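Putative sugar ABC transporter (Yersinia enterocolitica subsp. enterocolitica 8081, PDB 5ULB) probably serves as the periplasmic substrate-binding protein of an ABC importer, holding methylthioribose-like sugars such as 5-methylseleno-ribofuranose between its two lobes. Local coordinates at residues I145-V150 / L176-A181; A208-W213 / Y235-S240. All coordinates share one frame; numbering follows the deposited sequence. Where two conformers were deposited one is given.

Contact 1: I145-V150 / L176-A181; sequences IIKLWV and LESIGA
Four backbone hydrogen bonds join 145-150 to 176-181 in parallel. Leu176 N and Ile179 N point almost along the carbonyl axes of Ile145 and Lys147, and Lys147 N reaches Glu177 O at 3.0 Å, nearly straight at 171°. The last bond, Trp149 N to Ile179 O (2.9 Å), comes from above the carbonyl plane, where strand 143-148 has just ended.

The polar face carries Lys147 and Ser178. With CG anti to the backbone N (174°) and the chain bent at its last two torsions, the lysine curls forward so that NZ donates to Ser178 OG at 2.9 Å; Gln160 also accepts from it. NZ thereby lies 3.1 Å above one face of the Trp149 ring, towards its rim. A water bridges Ser178 OG and Trp149 O, 2.7 Å from each.

These strands, 143-148 and 173-179, flank helix 154-169 in a right-handed beta-alpha-beta crossover of a periplasmic-binding-protein lobe, with 173-179 at the sheet edge.

On the Ile146-Ile179 face, Ile146 CG2 meets Ile179 CD1 obliquely at 4.0 Å while Ile146 CD1 abuts Leu176 CB. Leu148 lies alongside Ile179, and helix 186-200 covers Ile146 and Ile179. Gly180, at phi 156°, adopts a conformation that calls for glycine.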
loop_
_atom_site.group_PDB
_atom_site.type_symbol
_atom_site.label_atom_id
_atom_site.label_comp_id
_atom_site.label_asym_id
_atom_site.label_seq_id
_atom_site.Cartn_x
_atom_site.Cartn_y
_atom_site.Cartn_z
ATOM N N ILE A 145 -17.811 -13.930 -10.447
ATOM C CA ILE A 145 -16.477 -13.499 -9.954
ATOM C C ILE A 145 -16.145 -14.164 -8.652
ATOM O O ILE A 145 -17.019 -14.535 -7.857
ATOM C CB ILE A 145 -16.361 -11.994 -9.895
ATOM C CG1 ILE A 145 -17.175 -11.367 -8.795
ATOM C CG2 ILE A 145 -16.743 -11.394 -11.276
ATOM C CD1 ILE A 145 -16.876 -9.944 -8.556
ATOM N N ILE A 146 -14.817 -14.158 -8.400
ATOM C CA ILE A 146 -14.303 -14.376 -7.040
ATOM C C ILE A 146 -13.681 -13.038 -6.604
ATOM O O ILE A 146 -12.990 -12.427 -7.388
ATOM C CB ILE A 146 -13.194 -15.511 -7.040
ATOM C CG1 ILE A 146 -13.677 -16.771 -7.736
ATOM C CG2 ILE A 146 -12.744 -15.770 -5.640
ATOM C CD1 ILE A 146 -14.897 -17.344 -7.227
ATOM N N LYS A 147 -13.873 -12.702 -5.334
ATOM C CA LYS A 147 -13.225 -11.545 -4.725
ATOM C C LYS A 147 -12.121 -12.090 -3.776
ATOM O O LYS A 147 -12.335 -13.002 -3.021
ATOM C CB LYS A 147 -14.281 -10.749 -3.915
ATOM C CG LYS A 147 -13.682 -9.589 -3.108
ATOM C CD LYS A 147 -14.733 -8.649 -2.630
ATOM C CE LYS A 147 -15.750 -9.131 -1.688
ATOM N NZ LYS A 147 -15.317 -9.326 -0.383
ATOM N N LEU A 148 -10.966 -11.424 -3.893
ATOM C CA LEU A 148 -9.837 -11.706 -2.922
ATOM C C LEU A 148 -9.750 -10.486 -2.030
ATOM O O LEU A 148 -9.502 -9.363 -2.485
ATOM C CB LEU A 148 -8.529 -11.920 -3.640
ATOM C CG LEU A 148 -8.576 -12.789 -4.919
ATOM C CD1 LEU A 148 -7.232 -12.824 -5.641
ATOM C CD2 LEU A 148 -9.055 -14.200 -4.616
ATOM N N TRP A 149 -9.993 -10.692 -0.715
ATOM C CA TRP A 149 -10.251 -9.600 0.179
ATOM C C TRP A 149 -10.129 -10.132 1.657
ATOM O O TRP A 149 -10.376 -11.321 1.858
ATOM C CB TRP A 149 -11.701 -9.099 -0.029
ATOM C CG TRP A 149 -12.184 -7.949 0.771
ATOM C CD1 TRP A 149 -11.910 -6.624 0.604
ATOM C CD2 TRP A 149 -12.967 -8.028 1.997
ATOM N NE1 TRP A 149 -12.492 -5.939 1.596
ATOM C CE2 TRP A 149 -13.181 -6.719 2.471
ATOM C CE3 TRP A 149 -13.583 -9.087 2.665
ATOM C CZ2 TRP A 149 -13.951 -6.446 3.561
ATOM C CZ3 TRP A 149 -14.311 -8.829 3.769
ATOM C CH2 TRP A 149 -14.486 -7.523 4.185
ATOM N N VAL A 150 -9.761 -9.288 2.539
ATOM C CA VAL A 150 -9.726 -9.602 4.020
ATOM C C VAL A 150 -10.380 -8.488 4.792
ATOM O O VAL A 150 -10.091 -7.324 4.571
ATOM C CB VAL A 150 -8.301 -9.934 4.473
ATOM C CG1 VAL A 150 -7.325 -8.794 4.291
ATOM C CG2 VAL A 150 -8.272 -10.424 5.895
ATOM N N LEU A 176 -19.358 -15.170 -6.429
ATOM C CA LEU A 176 -19.463 -16.603 -6.040
ATOM C C LEU A 176 -18.957 -16.795 -4.622
ATOM O O LEU A 176 -19.554 -17.572 -3.865
ATOM C CB LEU A 176 -18.769 -17.492 -7.051
ATOM C CG LEU A 176 -19.266 -17.500 -8.442
ATOM C CD1 LEU A 176 -18.261 -18.247 -9.289
ATOM C CD2 LEU A 176 -20.663 -17.971 -8.550
ATOM N N GLU A 177 -17.797 -16.201 -4.299
ATOM C CA GLU A 177 -17.095 -16.360 -3.043
ATOM C C GLU A 177 -16.130 -15.220 -2.882
ATOM O O GLU A 177 -15.661 -14.644 -3.857
ATOM C CB GLU A 177 -16.283 -17.741 -3.072
ATOM C CG GLU A 177 -16.035 -18.260 -1.716
ATOM C CD GLU A 177 -15.678 -19.717 -1.720
ATOM O OE1 GLU A 177 -14.885 -19.995 -0.783
ATOM O OE2 GLU A 177 -16.264 -20.581 -2.520
ATOM N N SER A 178 -15.777 -14.990 -1.610
ATOM C CA SER A 178 -14.682 -14.153 -1.231
ATOM C C SER A 178 -13.652 -14.947 -0.401
ATOM O O SER A 178 -14.074 -15.669 0.485
ATOM C CB SER A 178 -15.216 -12.947 -0.449
ATOM O OG SER A 178 -14.160 -12.001 -0.200
ATOM N N ILE A 179 -12.398 -14.742 -0.700
ATOM C CA ILE A 179 -11.271 -15.459 -0.133
ATOM C C ILE A 179 -10.254 -14.498 0.294
ATOM O O ILE A 179 -9.971 -13.536 -0.445
ATOM C CB ILE A 179 -10.482 -16.265 -1.305
ATOM C CG1 ILE A 179 -11.239 -17.396 -1.759
ATOM C CG2 ILE A 179 -9.018 -16.697 -0.936
ATOM C CD1 ILE A 179 -10.705 -17.980 -3.069
ATOM N N GLY A 180 -9.560 -14.754 1.432
ATOM C CA GLY A 180 -8.366 -14.020 1.747
ATOM C C GLY A 180 -8.051 -14.001 3.238
ATOM O O GLY A 180 -8.942 -13.809 4.013
ATOM N N ALA A 181 -6.739 -14.062 3.550
ATOM C CA ALA A 181 -6.279 -13.890 4.929
ATOM C C ALA A 181 -4.892 -13.329 4.896
ATOM O O ALA A 181 -4.120 -13.519 3.929
ATOM C CB ALA A 181 -6.269 -15.271 5.612
HETATM O O HOH W 1 -12.702 -12.780 1.927
#

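Contact 2: A208-W213 / Y235-S240; sequences AIWGTW and YSIDIS
Trp210 crosses Ile237 obliquely, its CZ2 4.0 Å from the isoleucine CD1, while CD1 at the other end of the indole comes to 3.4 Å from Tyr235 O. The ring reaches there because CG is anti to the backbone N (chi1 -180°). Thr212 CG2 sits against one face, 3.4 Å above the plane and towards the rim, and NE1 is bonded to Ser131 of helix 124-138. Beside it on the same face of the sheet, Tyr235 has CG anti to its carbonyl carbon, which turns the ring back, brings CE1 to Ala208 CB and leaves Ile209 O in the ring plane at its edge; the hydroxyl bonds Asp138.

Strands 208-211 and 233-237 run parallel, joined through helix 214-226 as a beta-alpha-beta unit of the alpha/beta lobe. Their three backbone bonds, Tyr235 N to Ile209 O, Gly211 N to Tyr235 O (2.8 Å) and Ile237 N to Gly211 O, all lie nearly along the carbonyl axes. On the other face, Ser236 OG, anti to its own N, donates to Ile237 O from above the carbonyl plane and also pairs with Thr217.

Beyond the strand ends the chain enters the sugar pocket. Asp238 OD2 lies at the edge of the Trp213 indole, 3.3 Å from CD1, with carboxylate and ring planes 89° apart. The same oxygen accepts from Asp214 N, a bond at the start of helix 214-226 that would limit the carboxylate's rotation and could favour its charged form. The other carboxylate oxygen, Asp238 OD1, faces O2 of the bound selenosugar.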
loop_
_atom_site.group_PDB
_atom_site.type_symbol
_atom_site.label_atom_id
_atom_site.label_comp_id
_atom_site.label_asym_id
_atom_site.label_seq_id
_atom_site.Cartn_x
_atom_site.Cartn_y
_atom_site.Cartn_z
ATOM N N ALA A 208 -14.070 -13.982 -13.863
ATOM C CA ALA A 208 -13.047 -13.068 -13.499
ATOM C C ALA A 208 -12.805 -13.150 -12.000
ATOM O O ALA A 208 -13.660 -13.586 -11.240
ATOM C CB ALA A 208 -13.408 -11.628 -13.958
ATOM N N ILE A 209 -11.634 -12.601 -11.609
ATOM C CA ILE A 209 -11.251 -12.462 -10.210
ATOM C C ILE A 209 -10.825 -11.025 -9.942
ATOM O O ILE A 209 -10.017 -10.484 -10.710
ATOM C CB ILE A 209 -10.152 -13.499 -9.827
ATOM C CG1 ILE A 209 -10.638 -14.893 -10.061
ATOM C CG2 ILE A 209 -9.625 -13.250 -8.440
ATOM C CD1 ILE A 209 -9.589 -15.970 -9.846
ATOM N N TRP A 210 -11.359 -10.457 -8.864
ATOM C CA TRP A 210 -10.919 -9.118 -8.428
ATOM C C TRP A 210 -10.073 -9.266 -7.191
ATOM O O TRP A 210 -10.563 -9.704 -6.146
ATOM C CB TRP A 210 -12.110 -8.243 -8.136
ATOM C CG TRP A 210 -11.795 -6.835 -7.688
ATOM C CD1 TRP A 210 -10.886 -5.997 -8.289
ATOM C CD2 TRP A 210 -12.269 -6.174 -6.535
ATOM N NE1 TRP A 210 -10.831 -4.821 -7.602
ATOM C CE2 TRP A 210 -11.661 -4.917 -6.531
ATOM C CE3 TRP A 210 -13.174 -6.471 -5.534
ATOM C CZ2 TRP A 210 -11.926 -3.952 -5.531
ATOM C CZ3 TRP A 210 -13.429 -5.564 -4.596
ATOM C CH2 TRP A 210 -12.789 -4.312 -4.590
ATOM N N GLY A 211 -8.774 -8.880 -7.351
ATOM C CA GLY A 211 -7.880 -8.965 -6.214
ATOM C C GLY A 211 -7.636 -7.580 -5.620
ATOM O O GLY A 211 -7.128 -6.667 -6.264
ATOM N N THR A 212 -7.973 -7.472 -4.287
ATOM C CA THR A 212 -7.903 -6.174 -3.620
ATOM C C THR A 212 -6.553 -5.834 -3.054
ATOM O O THR A 212 -6.328 -4.745 -2.618
ATOM C CB THR A 212 -8.935 -6.088 -2.525
ATOM O OG1 THR A 212 -8.655 -7.029 -1.483
ATOM C CG2 THR A 212 -10.337 -6.264 -3.051
ATOM N N TRP A 213 -5.601 -6.777 -3.201
ATOM C CA TRP A 213 -4.218 -6.605 -2.774
ATOM C C TRP A 213 -3.380 -7.503 -3.663
ATOM O O TRP A 213 -3.766 -8.649 -3.879
ATOM C CB TRP A 213 -4.038 -7.061 -1.319
ATOM C CG TRP A 213 -2.691 -7.130 -0.679
ATOM C CD1 TRP A 213 -1.551 -6.472 -0.927
ATOM C CD2 TRP A 213 -2.482 -7.837 0.576
ATOM N NE1 TRP A 213 -0.583 -6.776 0.068
ATOM C CE2 TRP A 213 -1.152 -7.593 0.993
ATOM C CE3 TRP A 213 -3.258 -8.743 1.285
ATOM C CZ2 TRP A 213 -0.671 -8.184 2.177
ATOM C CZ3 TRP A 213 -2.769 -9.283 2.481
ATOM C CH2 TRP A 213 -1.461 -8.983 2.861
ATOM N N TYR A 235 -8.063 -8.806 -12.256
ATOM C CA TYR A 235 -8.069 -7.339 -12.125
ATOM C C TYR A 235 -7.604 -7.066 -10.720
ATOM O O TYR A 235 -8.210 -7.524 -9.772
ATOM C CB TYR A 235 -9.505 -6.849 -12.341
ATOM C CG TYR A 235 -10.052 -7.141 -13.722
ATOM C CD1 TYR A 235 -10.516 -8.391 -14.042
ATOM C CD2 TYR A 235 -10.004 -6.200 -14.743
ATOM C CE1 TYR A 235 -10.947 -8.686 -15.330
ATOM C CE2 TYR A 235 -10.417 -6.479 -16.015
ATOM C CZ TYR A 235 -10.910 -7.716 -16.282
ATOM O OH TYR A 235 -11.296 -8.042 -17.553
ATOM N N SER A 236 -6.523 -6.251 -10.589
ATOM C CA SER A 236 -5.906 -6.029 -9.284
ATOM C C SER A 236 -5.743 -4.588 -8.913
ATOM O O SER A 236 -5.578 -3.693 -9.730
ATOM C CB SER A 236 -4.498 -6.746 -9.318
ATOM O OG SER A 236 -3.962 -6.954 -8.010
ATOM N N ILE A 237 -5.586 -4.430 -7.605
ATOM C CA ILE A 237 -5.017 -3.254 -6.946
ATOM C C ILE A 237 -3.556 -3.575 -6.584
ATOM O O ILE A 237 -3.224 -4.772 -6.321
ATOM C CB ILE A 237 -5.875 -2.893 -5.737
ATOM C CG1 ILE A 237 -7.292 -2.437 -6.225
ATOM C CG2 ILE A 237 -5.247 -1.804 -4.885
ATOM C CD1 ILE A 237 -8.312 -2.230 -5.178
ATOM N N ASP A 238 -2.740 -2.576 -6.599
ATOM C CA ASP A 238 -1.320 -2.603 -6.264
ATOM C C ASP A 238 -0.385 -3.004 -7.395
ATOM O O ASP A 238 -0.847 -3.624 -8.341
ATOM C CB ASP A 238 -0.945 -3.414 -5.015
ATOM C CG ASP A 238 -1.732 -3.115 -3.795
ATOM O OD1 ASP A 238 -1.944 -1.894 -3.482
ATOM O OD2 ASP A 238 -2.137 -4.107 -3.083
ATOM N N ILE A 239 0.896 -2.689 -7.265
ATOM C CA ILE A 239 1.866 -3.136 -8.232
ATOM C C ILE A 239 3.163 -3.440 -7.531
ATOM O O ILE A 239 3.467 -2.955 -6.449
ATOM C CB ILE A 239 2.150 -2.027 -9.325
ATOM C CG1 ILE A 239 2.764 -2.544 -10.594
ATOM C CG2 ILE A 239 2.900 -0.839 -8.758
ATOM C CD1 ILE A 239 1.880 -3.520 -11.336
ATOM N N SER A 240 3.961 -4.315 -8.141
ATOM C CA SER A 240 5.252 -4.738 -7.661
ATOM C C SER A 240 6.022 -5.259 -8.860
ATOM O O SER A 240 5.440 -5.527 -9.923
ATOM C CB SER A 240 5.109 -5.810 -6.528
ATOM O OG SER A 240 4.676 -7.014 -7.127
#

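Contacts 1 and 2 follow one another along the chain and lie side by side in one sheet, their centres about 11 Å apart, because strands 143-148 and 208-211 are neighbours. Leu148 stitches them together: its N lies 2.9 Å from Trp210 O and its O lies 2.7 Å from Thr212 OG1, both probable hydrogen bonds. The second ties the end of strand 143-148 to the loop that follows strand 208-211. All four strands run the same way, and their C-terminal ends lead to the sugar pocket. Val150 of contact 1 approaches the selenosugar to about 4 Å by its side chain, whereas Asp238 of contact 2 comes to about 3 Å, with Thr212 and Trp213 also lining the pocket.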